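Local structure of putative SnoaL-like polyketide cyclase (Shewanella putrefaciens, 3GZB) at residues D53-R58 with V139-Y144; L78-N83 with Y100-P105; V95-Y100 with P121-L126. The protein is of unproven function but belongs to the SnoaL-like family of the NTF2 clan, and is probably a polyketide cyclase or a related enzyme. All blocks are in the same frame, centred on the assembly; numbering follows the deposited sequence. Where two conformers were deposited one is given.

Contact 1 (D53-R58 with V139-Y144); sequences DKTANR and VDLIDY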
# COMPACT_ATOMS: atom_id res chain seq x y z
N ASP A 53 -7.87 7.57 -5.81
CA ASP A 53 -8.35 6.84 -4.63
C ASP A 53 -8.98 5.55 -5.18
O ASP A 53 -10.12 5.54 -5.68
CB ASP A 53 -9.27 7.67 -3.79
CG ASP A 53 -9.74 6.92 -2.51
OD1 ASP A 53 -9.85 5.67 -2.55
OD2 ASP A 53 -10.02 7.63 -1.54
N LYS A 54 -8.20 4.48 -5.13
CA LYS A 54 -8.64 3.22 -5.72
C LYS A 54 -9.75 2.61 -4.91
O LYS A 54 -10.64 1.96 -5.48
CB LYS A 54 -7.51 2.22 -5.91
CG LYS A 54 -6.65 2.54 -7.04
CD LYS A 54 -5.65 1.45 -7.24
CE LYS A 54 -6.23 0.19 -7.84
NZ LYS A 54 -5.21 -0.92 -7.91
N THR A 55 -9.74 2.79 -3.60
CA THR A 55 -10.82 2.30 -2.74
C THR A 55 -12.13 2.92 -3.16
O THR A 55 -13.07 2.14 -3.40
CB THR A 55 -10.42 2.41 -1.26
OG1 THR A 55 -9.62 3.58 -1.03
CG2 THR A 55 -9.63 1.19 -0.86
N ALA A 56 -12.14 4.26 -3.39
CA ALA A 56 -13.36 5.01 -3.76
C ALA A 56 -13.65 4.91 -5.25
O ALA A 56 -14.73 5.37 -5.69
CB ALA A 56 -13.22 6.44 -3.35
N ASN A 57 -12.72 4.36 -6.01
CA ASN A 57 -12.79 4.30 -7.44
C ASN A 57 -13.01 5.68 -8.07
O ASN A 57 -13.94 5.89 -8.88
CB ASN A 57 -13.82 3.31 -7.96
CG ASN A 57 -13.51 2.89 -9.38
OD1 ASN A 57 -12.36 2.67 -9.78
ND2 ASN A 57 -14.57 2.79 -10.17
N ARG A 58 -12.14 6.59 -7.69
CA ARG A 58 -12.14 7.99 -8.16
C ARG A 58 -10.72 8.35 -8.67
O ARG A 58 -9.83 8.53 -7.83
CB ARG A 58 -12.52 8.97 -7.04
CG ARG A 58 -13.94 8.82 -6.43
CD ARG A 58 -15.01 9.01 -7.49
NE ARG A 58 -16.36 9.07 -6.93
CZ ARG A 58 -17.22 8.08 -6.93
NH1 ARG A 58 -16.90 6.91 -7.45
NH2 ARG A 58 -18.42 8.27 -6.42
N VAL A 139 -1.60 7.19 -5.38
CA VAL A 139 -2.65 6.17 -5.19
C VAL A 139 -2.97 6.03 -3.72
O VAL A 139 -2.02 5.78 -2.92
CB VAL A 139 -2.25 4.81 -5.73
CG1 VAL A 139 -3.38 3.80 -5.50
CG2 VAL A 139 -1.90 4.89 -7.24
N ASP A 140 -4.24 6.18 -3.34
CA ASP A 140 -4.70 5.96 -2.00
C ASP A 140 -5.53 4.69 -1.89
O ASP A 140 -6.38 4.43 -2.74
CB ASP A 140 -5.55 7.11 -1.48
CG ASP A 140 -4.75 8.25 -0.88
OD1 ASP A 140 -3.50 8.16 -0.69
OD2 ASP A 140 -5.43 9.29 -0.58
N LEU A 141 -5.26 3.93 -0.84
CA LEU A 141 -6.07 2.78 -0.44
C LEU A 141 -6.52 3.03 0.98
O LEU A 141 -5.75 2.78 1.93
CB LEU A 141 -5.26 1.47 -0.55
CG LEU A 141 -4.79 1.04 -1.92
CD1 LEU A 141 -3.79 -0.13 -1.81
CD2 LEU A 141 -5.96 0.68 -2.82
N ILE A 142 -7.72 3.57 1.15
CA ILE A 142 -8.22 4.07 2.44
C ILE A 142 -9.18 3.07 3.03
O ILE A 142 -10.07 2.56 2.32
CB ILE A 142 -8.94 5.38 2.25
CG1 ILE A 142 -8.07 6.42 1.55
CG2 ILE A 142 -9.48 5.98 3.56
CD1 ILE A 142 -6.77 6.77 2.20
N ASP A 143 -9.06 2.80 4.35
CA ASP A 143 -9.99 1.90 5.05
C ASP A 143 -11.22 2.67 5.54
O ASP A 143 -11.36 3.05 6.71
CB ASP A 143 -9.25 1.20 6.23
CG ASP A 143 -10.10 0.21 6.98
OD1 ASP A 143 -11.27 -0.01 6.65
OD2 ASP A 143 -9.53 -0.31 7.97
N TYR A 144 -12.16 2.90 4.61
CA TYR A 144 -13.35 3.69 4.92
C TYR A 144 -14.28 3.00 5.91
O TYR A 144 -14.93 3.67 6.69
CB TYR A 144 -14.14 3.98 3.64
CG TYR A 144 -13.48 4.99 2.75
CD1 TYR A 144 -13.36 6.29 3.15
CD2 TYR A 144 -12.94 4.64 1.51
CE1 TYR A 144 -12.74 7.23 2.37
CE2 TYR A 144 -12.30 5.59 0.72
CZ TYR A 144 -12.23 6.85 1.13
OH TYR A 144 -11.62 7.83 0.35
O HOH W 1 -8.23 9.45 -0.66

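Contact 2 (L78-N83 with Y100-P105); sequences LEYDFN and YHFKGP. With EDO (1,2-ethanediol), chain M.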
# COMPACT_ATOMS: atom_id res chain seq x y z
N LEU A 78 -9.41 20.97 9.41
CA LEU A 78 -8.17 21.45 10.00
C LEU A 78 -6.99 20.61 9.54
O LEU A 78 -7.20 19.50 8.99
CB LEU A 78 -8.30 21.43 11.54
CG LEU A 78 -9.40 22.32 12.13
CD1 LEU A 78 -9.44 22.11 13.69
CD2 LEU A 78 -9.19 23.77 11.74
N GLU A 79 -5.77 21.05 9.79
CA GLU A 79 -4.62 20.20 9.45
C GLU A 79 -4.84 18.80 10.02
O GLU A 79 -5.31 18.66 11.16
CB GLU A 79 -3.30 20.76 10.00
CG GLU A 79 -2.12 19.86 9.82
CD GLU A 79 -0.77 20.47 10.17
OE1 GLU A 79 -0.74 21.65 10.58
OE2 GLU A 79 0.26 19.74 10.02
N TYR A 80 -4.50 17.78 9.23
CA TYR A 80 -4.59 16.40 9.65
C TYR A 80 -3.21 15.77 9.59
O TYR A 80 -2.28 16.36 9.07
CB TYR A 80 -5.63 15.62 8.85
CG TYR A 80 -5.40 15.51 7.37
CD1 TYR A 80 -5.62 16.59 6.51
CD2 TYR A 80 -5.04 14.29 6.81
CE1 TYR A 80 -5.45 16.47 5.13
CE2 TYR A 80 -4.88 14.15 5.42
CZ TYR A 80 -5.13 15.25 4.59
OH TYR A 80 -5.01 15.15 3.22
N ASP A 81 -3.07 14.59 10.19
CA ASP A 81 -1.76 13.94 10.26
C ASP A 81 -1.77 12.62 9.54
O ASP A 81 -2.80 11.92 9.52
CB ASP A 81 -1.31 13.73 11.70
CG ASP A 81 -1.11 15.03 12.45
OD1 ASP A 81 -0.75 16.06 11.84
OD2 ASP A 81 -1.32 15.00 13.68
N PHE A 82 -0.64 12.28 8.95
CA PHE A 82 -0.42 10.95 8.46
C PHE A 82 0.62 10.32 9.39
O PHE A 82 1.78 10.74 9.36
CB PHE A 82 0.03 10.94 7.01
CG PHE A 82 0.12 9.60 6.35
CD1 PHE A 82 -0.72 8.54 6.64
CD2 PHE A 82 0.99 9.44 5.31
CE1 PHE A 82 -0.66 7.37 5.95
CE2 PHE A 82 1.04 8.25 4.60
CZ PHE A 82 0.22 7.22 4.94
N ASN A 83 0.17 9.41 10.23
CA ASN A 83 1.02 8.77 11.23
C ASN A 83 1.47 7.48 10.63
O ASN A 83 0.71 6.50 10.53
CB ASN A 83 0.25 8.60 12.52
CG ASN A 83 -0.10 9.91 13.16
OD1 ASN A 83 0.73 10.81 13.22
ND2 ASN A 83 -1.33 10.06 13.64
N TYR A 100 -4.38 7.96 8.87
CA TYR A 100 -4.67 9.36 8.77
C TYR A 100 -5.55 9.79 9.94
O TYR A 100 -6.65 9.23 10.14
CB TYR A 100 -5.37 9.73 7.47
CG TYR A 100 -4.51 9.65 6.22
CD1 TYR A 100 -3.63 10.68 5.89
CD2 TYR A 100 -4.54 8.55 5.39
CE1 TYR A 100 -2.89 10.64 4.74
CE2 TYR A 100 -3.72 8.50 4.23
CZ TYR A 100 -2.92 9.55 3.92
OH TYR A 100 -2.19 9.52 2.75
N HIS A 101 -5.06 10.73 10.72
CA HIS A 101 -5.74 11.23 11.92
C HIS A 101 -6.32 12.60 11.65
O HIS A 101 -5.57 13.56 11.41
CB HIS A 101 -4.74 11.27 13.09
CG HIS A 101 -5.34 11.72 14.37
ND1 HIS A 101 -4.59 12.27 15.38
CD2 HIS A 101 -6.61 11.64 14.84
CE1 HIS A 101 -5.38 12.54 16.41
NE2 HIS A 101 -6.61 12.17 16.12
N PHE A 102 -7.65 12.67 11.74
CA PHE A 102 -8.40 13.91 11.61
C PHE A 102 -9.07 14.23 12.95
O PHE A 102 -9.75 13.38 13.55
CB PHE A 102 -9.51 13.81 10.57
CG PHE A 102 -9.05 13.65 9.15
CD1 PHE A 102 -8.73 12.40 8.64
CD2 PHE A 102 -9.02 14.74 8.29
CE1 PHE A 102 -8.39 12.24 7.31
CE2 PHE A 102 -8.63 14.58 6.95
CZ PHE A 102 -8.34 13.35 6.48
N LYS A 103 -8.91 15.47 13.38
CA LYS A 103 -9.62 16.02 14.55
C LYS A 103 -10.11 17.42 14.24
O LYS A 103 -9.35 18.27 13.74
CB LYS A 103 -8.75 16.02 15.78
CG LYS A 103 -9.46 16.55 17.05
CD LYS A 103 -8.61 16.23 18.28
CE LYS A 103 -9.38 16.43 19.59
NZ LYS A 103 -8.91 17.63 20.34
N GLY A 104 -11.40 17.64 14.43
CA GLY A 104 -11.97 18.97 14.19
C GLY A 104 -13.41 18.95 13.81
O GLY A 104 -14.09 17.95 13.99
N PRO A 105 -13.92 20.07 13.28
CA PRO A 105 -15.29 20.16 12.86
C PRO A 105 -15.67 18.99 11.96
O PRO A 105 -14.91 18.60 11.10
CB PRO A 105 -15.32 21.48 12.07
CG PRO A 105 -14.33 22.33 12.81
CD PRO A 105 -13.22 21.37 13.15
C1 EDO M . -5.10 15.85 13.77
O1 EDO M . -6.10 16.59 13.02
C2 EDO M . -4.20 16.78 14.53
O2 EDO M . -5.08 17.22 15.58
O HOH W 2 -10.64 18.88 10.90
O HOH W 3 -8.21 17.34 10.89
O HOH W 4 -1.92 12.72 15.08

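Contact 3 (V95-Y100 with P121-L126); sequences VMIGNY and PAVTSL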
# COMPACT_ATOMS: atom_id res chain seq x y z
N VAL A 95 6.18 3.96 -0.91
CA VAL A 95 5.03 3.30 -0.32
C VAL A 95 4.99 3.64 1.13
O VAL A 95 6.01 3.52 1.83
CB VAL A 95 5.11 1.76 -0.47
CG1 VAL A 95 3.87 1.06 0.15
CG2 VAL A 95 5.24 1.35 -1.93
N MSE A 96 3.83 4.10 1.63
CA MSE A 96 3.63 4.53 3.02
C MSE A 96 2.43 3.85 3.60
O MSE A 96 1.37 3.88 3.02
CB MSE A 96 3.48 6.05 3.10
CG MSE A 96 4.74 6.78 2.63
SE MSE A 96 4.43 8.66 2.23
CE MSE A 96 3.52 8.39 0.62
N ILE A 97 2.61 3.17 4.73
CA ILE A 97 1.59 2.45 5.45
C ILE A 97 1.37 3.18 6.76
O ILE A 97 2.34 3.41 7.50
CB ILE A 97 2.03 1.02 5.76
CG1 ILE A 97 2.38 0.25 4.51
CG2 ILE A 97 0.94 0.30 6.58
CD1 ILE A 97 3.10 -1.13 4.74
N GLY A 98 0.12 3.54 7.09
CA GLY A 98 -0.11 4.29 8.29
C GLY A 98 -1.57 4.58 8.54
O GLY A 98 -2.42 3.83 8.10
N ASN A 99 -1.86 5.60 9.35
CA ASN A 99 -3.20 6.02 9.71
C ASN A 99 -3.30 7.52 9.49
O ASN A 99 -2.39 8.28 9.91
CB ASN A 99 -3.56 5.72 11.19
CG ASN A 99 -3.69 4.26 11.48
OD1 ASN A 99 -4.74 3.69 11.28
ND2 ASN A 99 -2.62 3.65 11.99
N TYR A 100 -4.38 7.96 8.87
CA TYR A 100 -4.67 9.36 8.77
C TYR A 100 -5.55 9.79 9.94
O TYR A 100 -6.65 9.23 10.14
CB TYR A 100 -5.37 9.73 7.47
CG TYR A 100 -4.51 9.65 6.22
CD1 TYR A 100 -3.63 10.68 5.89
CD2 TYR A 100 -4.54 8.55 5.39
CE1 TYR A 100 -2.89 10.64 4.74
CE2 TYR A 100 -3.72 8.50 4.23
CZ TYR A 100 -2.92 9.55 3.92
OH TYR A 100 -2.19 9.52 2.75
N PRO A 121 -6.96 3.77 8.91
CA PRO A 121 -5.85 3.01 8.26
C PRO A 121 -5.79 3.27 6.76
O PRO A 121 -6.84 3.42 6.12
CB PRO A 121 -6.18 1.54 8.59
CG PRO A 121 -7.10 1.63 9.79
CD PRO A 121 -7.90 2.90 9.61
N ALA A 122 -4.56 3.26 6.20
CA ALA A 122 -4.33 3.55 4.79
C ALA A 122 -2.98 3.13 4.31
O ALA A 122 -2.04 3.02 5.08
CB ALA A 122 -4.49 5.05 4.54
N VAL A 123 -2.92 2.88 3.00
CA VAL A 123 -1.70 2.78 2.24
C VAL A 123 -1.77 3.85 1.19
O VAL A 123 -2.76 3.96 0.44
CB VAL A 123 -1.58 1.41 1.61
CG1 VAL A 123 -0.29 1.27 0.76
CG2 VAL A 123 -1.64 0.31 2.71
N THR A 124 -0.72 4.64 1.09
CA THR A 124 -0.57 5.69 0.06
C THR A 124 0.74 5.42 -0.69
O THR A 124 1.79 5.22 -0.04
CB THR A 124 -0.53 7.08 0.70
OG1 THR A 124 -1.82 7.31 1.27
CG2 THR A 124 -0.18 8.19 -0.32
N SER A 125 0.72 5.40 -2.02
CA SER A 125 1.94 5.31 -2.79
C SER A 125 2.04 6.52 -3.68
O SER A 125 1.06 7.07 -4.18
CB SER A 125 2.02 4.02 -3.60
OG SER A 125 0.99 3.96 -4.60
N LEU A 126 3.28 6.94 -3.91
CA LEU A 126 3.61 8.05 -4.81
C LEU A 126 4.62 7.56 -5.83
O LEU A 126 5.67 7.02 -5.46
CB LEU A 126 4.20 9.24 -4.05
CG LEU A 126 3.40 9.80 -2.88
CD1 LEU A 126 4.18 10.93 -2.19
CD2 LEU A 126 2.05 10.26 -3.35

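Contact 1 (D53-R58 with V139-Y144)
Asp53 OD2 is gripped by the phenol of Tyr144 and by a water. Tyr144 OH donates to it over a very short 2.5 Å; the two side chains meet tip to tip, with the carboxylate at the ring's edge and nearly coplanar with it (11°). The water hands one proton to Asp53 OD2 and the other to Asp140 OD2, atoms 5.0 Å apart. Asp53 OD1 is turned back on its own loop: Thr55 OG1 donates to it on the syn side at 2.6 Å, and Ala56 N comes from above the carboxylate plane, which makes an Asx motif. Thr55 OG1 in turn accepts an almost straight bond from Ile142 N (2.9 Å, 172°), and Lys54 N hydrogen-bonds Asp140 O (3.0 Å) beside the parallel bridge of Asp53 with Asp140. Along the strand, the aliphatic part of Lys54 leans on Val139, CD to CG1 3.7 Å, while Ile142 CG2 sits over the centre of the Tyr144 ring. Thr124 and His138 also hold Asp140 OD1. The contact pins the turn after strand 50-53 to the end of strand 134-142 in the NTF2-like sheet, just before helix 144-151, and Lys54 and Leu141 pack on Leu93 of the second subunit.

Contact 2 (L78-N83 with Y100-P105)
The rings of Tyr80 and Phe102 lie side by side in an offset stack, centroids 4.3 Å apart and planes 11° from parallel. Phe102 CE2 sits over the rim of the Tyr80 ring, 3.4 Å from CG, and Tyr80 CB covers the same Phe102 ring in a CH-pi contact. Tyr80 CG occupies the crowded position between the backbone N and the carbonyl carbon (chi1 62°), which starts the ring off over Phe102. One step along, Phe82 and Tyr100 form a second offset stack, centroids 4.1 Å apart, with Phe82 CD1 over the centre of the Tyr100 ring. Tyr100 CD1 also meets the edge of Tyr80 at CE2, so four aromatic rings follow one another.

Between the two stacks, in the backbone, the pair Asp81 and His101 fixes the register: His101 N to Asp81 O is 2.8 Å, and Asp81 N to His101 O is 3.0 Å. On the face of Asp81 and His101, one water joins Asp81 OD2, Asn83 ND2 and His101 ND1; His101 NE2 is bound to Asp117. Past the regular pairing, a 1,2-ethanediol, probably from the crystallisation liquor, bridges Glu79 O and Lys103 N through O1. The aromatics line the side of the NTF2-like sheet that helix 21-34 covers through Met30 and Leu33, next to a bound diol hydrogen-bonded to Tyr80 OH, and strand 115-129 flanks strand 93-103 opposite strand 81-84.

Contact 3 (V95-Y100 with P121-L126)
Strands 95-100 and 121-126 run antiparallel at 4.6 Å between axes, their directions 139° apart, and four backbone bonds link Met96 with Thr124 and Gly98 with Ala122. The bonds come in reciprocal pairs. Thr124 N to Met96 O is 2.9 Å and 168°, and Gly98 N to Ala122 O is 3.0 Å. Between them, Val123 CA lies 3.4 Å from Met96 O in a CA-H...O contact.

Side chains then sort onto two faces. On one, Met96, present as selenomethionine, bends at chi3 (-74°), which brings CE back over the neighbouring strand to meet Leu126 CG at 3.8 Å; CE also touches Thr124 CG2. Gly98 follows, and Phe82 packs against its CA. Beside it, Ala122 CB sits at the edge of the Tyr100 ring, 3.5 Å from CE2. The phenol of Tyr100 reaches on to Thr124, the two side chains crossing at about a right angle, with OH and OG1 hydrogen-bonded at 2.7 Å close to the ring plane.

The opposite face is mainly aliphatic in its middle, where Val95, Ile97 and Val123 touch loosely within the pair; Ile97 and Val123 also pack on Val123 and Ile97 of the second subunit. At the end of this row the Asn99 amide oxygen OD1 rests against the proline ring, 3.2 Å from Pro121 N, which has no hydrogen to offer.

The chemistry differs between the faces. Valine, isoleucine and proline side chains of one meet the second subunit, whereas the other buries a polar pair beside Met96, Ala122 and Leu126, with Asp140 as a further partner. The bonds to Tyr100 OH and Asp140 OD1 satisfy the buried Thr124 OG1 and link the two strands to strand 134-142.

All three contacts reach one mixed sheet. Contacts 2 and 3 share Tyr100 on strand 93-103, their centres about 14 Å apart, and Asn83 N probably bonds Asn99 O where they join. Contact 3 adjoins contact 1 (centres about 11 Å) through Asp140 OD1 to Thr124 OG1 at 2.7 Å and Leu141 N to Val123 O at 2.8 Å. Contacts 1 and 2, about 17 Å apart between centres, meet by packing at Tyr100. The side chains of Tyr80 and Tyr144 each come within about 3 Å of a bound (4R)-2-methylpentane-2,4-diol, and that of Tyr100 within about 4 Å; such solvent molecules are consistent with a pocket inside the NTF2-like fold.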